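Local coordinates for protein deoxycytidylate deaminase (Cyanophage S-TIM5, PDB 4P9E) that probably deaminates dCMP to dUMP with the help of a bound zinc ion, at residues Ile33-Gly38 against Glu90-His95; Ser39-Gly44 against Val77-Ser82; Glu84-Ser89 against Ala108-Val113. All blocks are in the same frame, centred on the assembly; numbering follows the deposited sequence.

Contact 1: Ile33-Gly38 against Glu90-His95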
loop_
_atom_site.group_PDB
_atom_site.type_symbol
_atom_site.label_atom_id
_atom_site.label_comp_id
_atom_site.label_asym_id
_atom_site.label_seq_id
_atom_site.Cartn_x
_atom_site.Cartn_y
_atom_site.Cartn_z
ATOM N N ILE A 33 -4.279 -20.711 3.311
ATOM C CA ILE A 33 -4.411 -19.502 4.121
ATOM C C ILE A 33 -3.041 -18.840 4.195
ATOM O O ILE A 33 -2.067 -19.495 4.539
ATOM C CB ILE A 33 -4.857 -19.862 5.551
ATOM C CG1 ILE A 33 -6.345 -20.146 5.574
ATOM C CG2 ILE A 33 -4.608 -18.743 6.505
ATOM C CD1 ILE A 33 -7.172 -18.934 5.296
ATOM N N VAL A 34 -2.961 -17.555 3.850
ATOM C CA VAL A 34 -1.727 -16.799 4.055
ATOM C C VAL A 34 -1.767 -16.030 5.375
ATOM O O VAL A 34 -2.735 -15.338 5.683
ATOM C CB VAL A 34 -1.378 -15.878 2.856
ATOM C CG1 VAL A 34 -0.193 -14.985 3.192
ATOM C CG2 VAL A 34 -1.042 -16.723 1.631
ATOM N N VAL A 35 -0.722 -16.188 6.179
ATOM C CA VAL A 35 -0.644 -15.486 7.452
ATOM C C VAL A 35 0.647 -14.693 7.553
ATOM O O VAL A 35 1.713 -15.178 7.199
ATOM C CB VAL A 35 -0.773 -16.449 8.649
ATOM C CG1 VAL A 35 -0.727 -15.674 9.955
ATOM C CG2 VAL A 35 -2.065 -17.247 8.546
ATOM N N LYS A 36 0.543 -13.460 8.022
ATOM C CA LYS A 36 1.715 -12.624 8.233
ATOM C C LYS A 36 1.436 -11.639 9.356
ATOM O O LYS A 36 0.341 -11.070 9.446
ATOM C CB LYS A 36 2.060 -11.897 6.942
ATOM C CG LYS A 36 3.329 -11.109 6.968
ATOM C CD LYS A 36 3.576 -10.550 5.596
ATOM C CE LYS A 36 4.710 -9.548 5.580
ATOM N NZ LYS A 36 4.729 -8.770 4.297
ATOM N N ASN A 37 2.429 -11.456 10.225
ATOM C CA ASN A 37 2.319 -10.533 11.356
ATOM C C ASN A 37 1.036 -10.679 12.173
ATOM O O ASN A 37 0.427 -9.688 12.561
ATOM C CB ASN A 37 2.436 -9.091 10.877
ATOM C CG ASN A 37 3.671 -8.856 10.028
ATOM O OD1 ASN A 37 4.680 -9.554 10.168
ATOM N ND2 ASN A 37 3.596 -7.876 9.135
ATOM N N GLY A 38 0.626 -11.915 12.419
ATOM C CA GLY A 38 -0.555 -12.179 13.221
ATOM C C GLY A 38 -1.872 -11.946 12.512
ATOM O O GLY A 38 -2.908 -11.818 13.144
ATOM N N GLU A 90 3.534 -16.780 5.949
ATOM C CA GLU A 90 3.493 -18.233 6.027
ATOM C C GLU A 90 2.245 -18.780 5.372
ATOM O O GLU A 90 1.185 -18.169 5.411
ATOM C CB GLU A 90 3.516 -18.678 7.469
ATOM C CG GLU A 90 4.317 -17.744 8.336
ATOM C CD GLU A 90 4.807 -18.414 9.577
ATOM O OE1 GLU A 90 4.056 -18.444 10.572
ATOM O OE2 GLU A 90 5.938 -18.923 9.536
ATOM N N LEU A 91 2.380 -19.948 4.774
ATOM C CA LEU A 91 1.270 -20.588 4.117
ATOM C C LEU A 91 0.746 -21.767 4.943
ATOM O O LEU A 91 1.500 -22.685 5.234
ATOM C CB LEU A 91 1.763 -21.093 2.779
ATOM C CG LEU A 91 0.700 -21.705 1.889
ATOM C CD1 LEU A 91 -0.375 -20.666 1.606
ATOM C CD2 LEU A 91 1.367 -22.180 0.622
ATOM N N PHE A 92 -0.526 -21.741 5.338
ATOM C CA PHE A 92 -1.164 -22.945 5.876
ATOM C C PHE A 92 -1.997 -23.592 4.791
ATOM O O PHE A 92 -2.968 -23.023 4.318
ATOM C CB PHE A 92 -2.065 -22.650 7.064
ATOM C CG PHE A 92 -1.331 -22.219 8.278
ATOM C CD1 PHE A 92 -1.122 -23.100 9.320
ATOM C CD2 PHE A 92 -0.833 -20.933 8.386
ATOM C CE1 PHE A 92 -0.436 -22.694 10.443
ATOM C CE2 PHE A 92 -0.147 -20.540 9.507
ATOM C CZ PHE A 92 0.050 -21.417 10.529
ATOM N N CYS A 93 -1.623 -24.794 4.393
ATOM C CA CYS A 93 -2.404 -25.491 3.407
ATOM C C CYS A 93 -2.897 -26.847 3.962
ATOM O O CYS A 93 -2.250 -27.445 4.818
ATOM C CB CYS A 93 -1.576 -25.641 2.126
ATOM S SG CYS A 93 -2.571 -26.035 0.655
ATOM N N THR A 94 -4.057 -27.310 3.514
ATOM C CA THR A 94 -4.497 -28.659 3.863
ATOM C C THR A 94 -3.574 -29.713 3.265
ATOM O O THR A 94 -3.387 -30.771 3.838
ATOM C CB THR A 94 -5.941 -28.958 3.402
ATOM O OG1 THR A 94 -6.077 -28.682 2.006
ATOM C CG2 THR A 94 -6.943 -28.129 4.177
ATOM N N HIS A 95 -2.989 -29.417 2.114
ATOM C CA HIS A 95 -2.122 -30.377 1.461
ATOM C C HIS A 95 -0.737 -29.849 1.174
ATOM O O HIS A 95 -0.560 -28.659 0.967
ATOM C CB HIS A 95 -2.748 -30.865 0.169
ATOM C CG HIS A 95 -4.000 -31.656 0.378
ATOM N ND1 HIS A 95 -5.181 -31.076 0.786
ATOM C CD2 HIS A 95 -4.238 -32.980 0.269
ATOM C CE1 HIS A 95 -6.104 -32.015 0.902
ATOM N NE2 HIS A 95 -5.565 -33.176 0.587
#
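Ile-33 and Val-35 pair with Phe-92 and Glu-90 as antiparallel neighbours in the central sheet, the axes of strands 33-36 and 90-93 approaching to 4.8 Å with an angle of 149° between their directions. Ile-33 with Phe-92 and Val-35 with Glu-90 are hydrogen-bonded pairs, each closed by two N-H...O bonds. The bond from Ile-33 N to Phe-92 O, 2.8 Å, is the most bent of the four at 135°; that from Val-35 N to Glu-90 O is nearly straight. Between them Val-34 faces Leu-91 as a non-hydrogen-bonded pair.

On the Ile-33, Val-35 side of the sheet, one methyl of Val-35 meets the Phe-92 ring. With CG1 anti to the backbone N (chi1 -178°), CG2 falls beside that N and reaches Phe-92 CD2 at 3.9 Å, equally close to CE2. The ring lies obliquely to this methyl, stacks on Tyr-114 and also meets Tyr-12 of helix 6-20, which covers this side. Glu-90 lays CB and CG beside Val-35 O. On the reverse side Val-34 CG2 meets Leu-91 CD1 at 4.0 Å, and Leu-91 lies close to Glu-72, the predicted proton donor.

Backbone bonds therefore fix the register while mostly apolar side chains line both faces, the aliphatic part of Glu-90 at one end, helix 6-20 covering one face and the other turned toward the zinc-site side of the deaminase fold.

Contact 2: Ser39-Gly44 against Val77-Ser82; sequences SILAHG and VKMAKS
Lys-78 and Met-79 of helix 71-80 pack on Leu-41, Ala-42 and His-43 of strand 39-45, a helix-on-sheet contact in the alpha/beta core of the cytidine deaminase fold. Both His-43 and Lys-78 have been seen to bind dCMP and dTTP in this protein, so the contact lies at a nucleotide site, although no nucleotide is bound to this chain.

Lys-78 comes first. Its CB lies 4.2 Å from Ala-42 CB, and from there the chain runs out extended, CD passing within 3.2 Å of His-43 O. At its end NZ donates to His-43 O at 3.0 Å, standing well above the carbonyl plane, and makes a second bond to Gly-38 O of a neighbouring subunit. The ammonium group is thus shared between two chains, which places this nucleotide-binding lysine at a subunit interface. The His-43 ring reaches back to Lys-78 although its CB points away from the helix, and Phe-19 meets it as well. Lys-78 NZ sits over one face of the imidazole, displaced toward the rim, its nearest ring atom being His-43 CE1 at 3.5 Å.

Met-79 follows, turned the other way along the strand. Bends at chi2 (-48°) and chi3 (-75°) fold its end back, leaving SD 3.7 Å from Ala-42 CB and CE 3.9 Å from Leu-41 CD1.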
loop_
_atom_site.group_PDB
_atom_site.type_symbol
_atom_site.label_atom_id
_atom_site.label_comp_id
_atom_site.label_asym_id
_atom_site.label_seq_id
_atom_site.Cartn_x
_atom_site.Cartn_y
_atom_site.Cartn_z
ATOM N N SER A 39 -1.842 -11.902 11.194
ATOM C CA SER A 39 -3.046 -11.625 10.458
ATOM C C SER A 39 -3.190 -12.488 9.199
ATOM O O SER A 39 -2.238 -12.648 8.429
ATOM C CB SER A 39 -3.069 -10.148 10.098
ATOM O OG SER A 39 -4.217 -9.844 9.332
ATOM N N ILE A 40 -4.384 -13.043 8.997
ATOM C CA ILE A 40 -4.720 -13.678 7.725
ATOM C C ILE A 40 -4.769 -12.612 6.638
ATOM O O ILE A 40 -5.349 -11.557 6.838
ATOM C CB ILE A 40 -6.100 -14.366 7.775
ATOM C CG1 ILE A 40 -6.155 -15.371 8.912
ATOM C CG2 ILE A 40 -6.415 -15.053 6.453
ATOM C CD1 ILE A 40 -7.510 -15.994 9.062
ATOM N N LEU A 41 -4.161 -12.882 5.493
ATOM C CA LEU A 41 -4.156 -11.910 4.416
ATOM C C LEU A 41 -4.855 -12.417 3.172
ATOM O O LEU A 41 -5.280 -11.634 2.344
ATOM C CB LEU A 41 -2.730 -11.511 4.063
ATOM C CG LEU A 41 -1.899 -10.969 5.211
ATOM C CD1 LEU A 41 -0.518 -10.697 4.679
ATOM C CD2 LEU A 41 -2.533 -9.730 5.860
ATOM N N ALA A 42 -4.970 -13.724 3.037
ATOM C CA ALA A 42 -5.558 -14.318 1.843
ATOM C C ALA A 42 -5.996 -15.738 2.138
ATOM O O ALA A 42 -5.439 -16.409 3.010
ATOM C CB ALA A 42 -4.556 -14.316 0.678
ATOM N N HIS A 43 -6.995 -16.195 1.399
ATOM C CA HIS A 43 -7.424 -17.577 1.476
ATOM C C HIS A 43 -7.677 -18.061 0.062
ATOM O O HIS A 43 -7.711 -17.273 -0.871
ATOM C CB HIS A 43 -8.663 -17.711 2.351
ATOM C CG HIS A 43 -9.818 -16.888 1.885
ATOM N ND1 HIS A 43 -10.898 -17.428 1.232
ATOM C CD2 HIS A 43 -10.046 -15.558 1.966
ATOM C CE1 HIS A 43 -11.757 -16.465 0.930
ATOM N NE2 HIS A 43 -11.260 -15.326 1.368
ATOM N N GLY A 44 -7.836 -19.358 -0.100
ATOM C CA GLY A 44 -7.906 -19.920 -1.423
ATOM C C GLY A 44 -8.281 -21.378 -1.368
ATOM O O GLY A 44 -8.021 -22.084 -0.398
ATOM N N VAL A 77 -2.690 -15.390 -6.162
ATOM C CA VAL A 77 -3.320 -14.386 -7.011
ATOM C C VAL A 77 -4.024 -13.302 -6.179
ATOM O O VAL A 77 -3.966 -12.123 -6.513
ATOM C CB VAL A 77 -4.256 -15.033 -8.077
ATOM C CG1 VAL A 77 -5.333 -14.064 -8.541
ATOM C CG2 VAL A 77 -3.433 -15.542 -9.259
ATOM N N LYS A 78 -4.659 -13.693 -5.085
ATOM C CA LYS A 78 -5.247 -12.700 -4.188
ATOM C C LYS A 78 -4.201 -11.769 -3.590
ATOM O O LYS A 78 -4.463 -10.575 -3.439
ATOM C CB LYS A 78 -6.081 -13.356 -3.086
ATOM C CG LYS A 78 -7.431 -13.785 -3.560
ATOM C CD LYS A 78 -8.169 -14.605 -2.538
ATOM C CE LYS A 78 -9.420 -15.221 -3.160
ATOM N NZ LYS A 78 -10.167 -16.062 -2.196
ATOM N N MET A 79 -3.031 -12.308 -3.257
ATOM C CA MET A 79 -1.921 -11.498 -2.766
ATOM C C MET A 79 -1.438 -10.519 -3.805
ATOM O O MET A 79 -1.078 -9.419 -3.468
ATOM C CB MET A 79 -0.743 -12.353 -2.293
ATOM C CG MET A 79 -1.008 -13.096 -1.010
ATOM S SD MET A 79 -1.708 -12.045 0.271
ATOM C CE MET A 79 -0.302 -11.085 0.810
ATOM N N ALA A 80 -1.422 -10.924 -5.065
ATOM C CA ALA A 80 -1.076 -10.017 -6.151
ATOM C C ALA A 80 -2.064 -8.854 -6.315
ATOM O O ALA A 80 -1.682 -7.790 -6.769
ATOM C CB ALA A 80 -0.926 -10.776 -7.433
ATOM N N LYS A 81 -3.323 -9.045 -5.939
ATOM C CA LYS A 81 -4.313 -7.959 -5.986
ATOM C C LYS A 81 -4.447 -7.231 -4.654
ATOM O O LYS A 81 -5.224 -6.287 -4.532
ATOM C CB LYS A 81 -5.689 -8.471 -6.406
ATOM C CG LYS A 81 -5.688 -9.228 -7.699
ATOM C CD LYS A 81 -7.087 -9.661 -8.088
ATOM C CE LYS A 81 -7.644 -10.659 -7.108
ATOM N NZ LYS A 81 -8.828 -11.415 -7.664
ATOM N N SER A 82 -3.708 -7.697 -3.654
ATOM C CA SER A 82 -3.684 -7.081 -2.336
ATOM C C SER A 82 -2.679 -5.930 -2.357
ATOM O O SER A 82 -1.929 -5.788 -3.297
ATOM C CB SER A 82 -3.271 -8.141 -1.304
ATOM O OG SER A 82 -3.064 -7.600 -0.014
#

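Contact 3: Glu84-Ser89 against Ala108-Val113; sequences ESIDGS and AGVKKV
Gly-88 N donates to Gly-109 O and Lys-111 N to Ser-89 O, two backbone bonds of 2.8 Å that run in opposite senses between segments 84-89 and 108-113. The first is straight at the hydrogen (170°), though its donor stands above the carbonyl plane; the second nearly follows the C=O direction of Ser-89.

Segment 84-89 is braced from within. Ile-86 to Ser-89 form a type II turn, and Ile-86 O accepts both Ser-89 N and Ser-89 OG, the hydroxyl at 2.6 Å on a lone pair. Chi1 of 70° sets that OG between its own N and carbonyl carbon, where it can turn back to the start of the turn. Ser-85 OG accepts from Asp-87 N in an ST turn.

Further out, Lys-111 folds its chain at chi3, bringing CE to 3.6 Å from Gly-88 O, while its CB rests against Ser-89 O. Asp-87 OD1 lies 3.2 Å from Gly-109 CA, close beside the glycine backbone.

The apolar part belongs to Ile-86. Its CG2 touches Ala-108 CB at 3.6 Å, and its CD1 reaches Val-110 CG2 at 4.1 Å, the two side chains crossing at a slant. Leu-76 and Met-79 of helix 71-80 also pack on Ile-86, and Lys-81 of a neighbouring subunit touches it.

Gly-109, with positive phi, ends helix 99-107 in a Schellman motif, and the chain then passes through Val-110 and Lys-111 into strand 112-115: a helix-to-strand connection of the alpha/beta deaminase fold, joined here to the turn that leads into strand 90-93.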
loop_
_atom_site.group_PDB
_atom_site.type_symbol
_atom_site.label_atom_id
_atom_site.label_comp_id
_atom_site.label_asym_id
_atom_site.label_seq_id
_atom_site.Cartn_x
_atom_site.Cartn_y
_atom_site.Cartn_z
ATOM N N GLU A 84 -0.706 -5.746 0.252
ATOM C CA GLU A 84 0.150 -6.258 1.296
ATOM C C GLU A 84 1.065 -7.308 0.684
ATOM O O GLU A 84 0.621 -8.155 -0.078
ATOM C CB GLU A 84 -0.747 -6.840 2.397
ATOM C CG GLU A 84 -0.048 -7.323 3.628
ATOM C CD GLU A 84 0.619 -6.208 4.398
ATOM O OE1 GLU A 84 -0.112 -5.356 4.959
ATOM O OE2 GLU A 84 1.872 -6.189 4.445
ATOM N N SER A 85 2.348 -7.242 0.995
ATOM C CA SER A 85 3.316 -8.157 0.396
ATOM C C SER A 85 3.187 -9.595 0.905
ATOM O O SER A 85 2.835 -9.826 2.059
ATOM C CB SER A 85 4.739 -7.664 0.622
ATOM O OG SER A 85 5.665 -8.600 0.116
ATOM N N ILE A 86 3.483 -10.558 0.039
ATOM C CA ILE A 86 3.436 -11.959 0.423
ATOM C C ILE A 86 4.769 -12.386 1.062
ATOM O O ILE A 86 4.849 -13.404 1.752
ATOM C CB ILE A 86 3.066 -12.863 -0.777
ATOM C CG1 ILE A 86 2.626 -14.246 -0.289
ATOM C CG2 ILE A 86 4.205 -12.964 -1.768
ATOM C CD1 ILE A 86 2.267 -15.195 -1.384
ATOM N N ASP A 87 5.801 -11.577 0.838
ATOM C CA ASP A 87 7.137 -11.839 1.349
ATOM C C ASP A 87 7.159 -11.890 2.878
ATOM O O ASP A 87 6.667 -10.977 3.534
ATOM C CB ASP A 87 8.073 -10.737 0.871
ATOM C CG ASP A 87 9.534 -11.168 0.832
ATOM O OD1 ASP A 87 9.832 -12.342 1.130
ATOM O OD2 ASP A 87 10.390 -10.328 0.485
ATOM N N GLY A 88 7.718 -12.965 3.435
ATOM C CA GLY A 88 7.818 -13.128 4.874
ATOM C C GLY A 88 6.587 -13.721 5.533
ATOM O O GLY A 88 6.547 -13.921 6.739
ATOM N N SER A 89 5.571 -14.007 4.740
ATOM C CA SER A 89 4.372 -14.630 5.264
ATOM C C SER A 89 4.556 -16.132 5.405
ATOM O O SER A 89 5.590 -16.686 5.019
ATOM C CB SER A 89 3.200 -14.376 4.329
ATOM O OG SER A 89 3.375 -15.107 3.130
ATOM N N ALA A 108 8.126 -16.336 -4.037
ATOM C CA ALA A 108 7.291 -15.311 -3.415
ATOM C C ALA A 108 7.826 -14.841 -2.067
ATOM O O ALA A 108 7.331 -13.878 -1.494
ATOM C CB ALA A 108 5.867 -15.817 -3.270
ATOM N N GLY A 109 8.839 -15.532 -1.566
ATOM C CA GLY A 109 9.411 -15.215 -0.275
ATOM C C GLY A 109 8.578 -15.740 0.875
ATOM O O GLY A 109 8.645 -15.215 1.988
ATOM N N VAL A 110 7.764 -16.754 0.603
ATOM C CA VAL A 110 7.025 -17.420 1.662
ATOM C C VAL A 110 8.041 -18.054 2.605
ATOM O O VAL A 110 8.921 -18.788 2.184
ATOM C CB VAL A 110 6.037 -18.440 1.100
ATOM C CG1 VAL A 110 5.498 -19.350 2.180
ATOM C CG2 VAL A 110 4.894 -17.713 0.413
ATOM N N LYS A 111 7.935 -17.715 3.880
ATOM C CA LYS A 111 8.917 -18.091 4.877
ATOM C C LYS A 111 8.820 -19.589 5.191
ATOM O O LYS A 111 9.820 -20.310 5.210
ATOM C CB LYS A 111 8.669 -17.251 6.129
ATOM C CG LYS A 111 9.582 -17.540 7.292
ATOM C CD LYS A 111 9.367 -16.522 8.402
ATOM C CE LYS A 111 7.900 -16.457 8.836
ATOM N NZ LYS A 111 7.619 -15.330 9.793
ATOM N N LYS A 112 7.596 -20.049 5.422
ATOM C CA LYS A 112 7.367 -21.425 5.798
ATOM C C LYS A 112 5.990 -21.904 5.333
ATOM O O LYS A 112 5.041 -21.133 5.278
ATOM C CB LYS A 112 7.505 -21.557 7.316
ATOM C CG LYS A 112 7.085 -22.891 7.883
ATOM C CD LYS A 112 7.127 -22.834 9.382
ATOM C CE LYS A 112 7.112 -24.215 10.014
ATOM N NZ LYS A 112 7.045 -24.046 11.480
ATOM N N VAL A 113 5.901 -23.181 4.990
ATOM C CA VAL A 113 4.631 -23.831 4.691
ATOM C C VAL A 113 4.249 -24.901 5.748
ATOM O O VAL A 113 5.028 -25.803 6.037
ATOM C CB VAL A 113 4.647 -24.483 3.276
ATOM C CG1 VAL A 113 3.330 -25.207 2.996
ATOM C CG2 VAL A 113 4.933 -23.444 2.190
#

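How the contacts relate
All three contacts belong to one mixed sheet and its surroundings, their centres 9 to 11 Å apart. Contact 1 joins strands 31-36 and 90-93 in the middle; strand 39-45 of contact 2 borders the first, and strand 112-115 of contact 3 borders the second. Along the chain contact 2 is nested within the loop closed by contact 1, contacts 1 and 3 cross, and contacts 2 and 3 are in series. Lys-36 NZ bonds to Ser-85 O, linking contacts 1 and 3, and Met-79 CE packs against Glu-84 O, linking 2 and 3. The sheet carries His-43, with Lys-78 on the helix packed against it, and both helix 71-80 and the loop 84-89 touch another subunit.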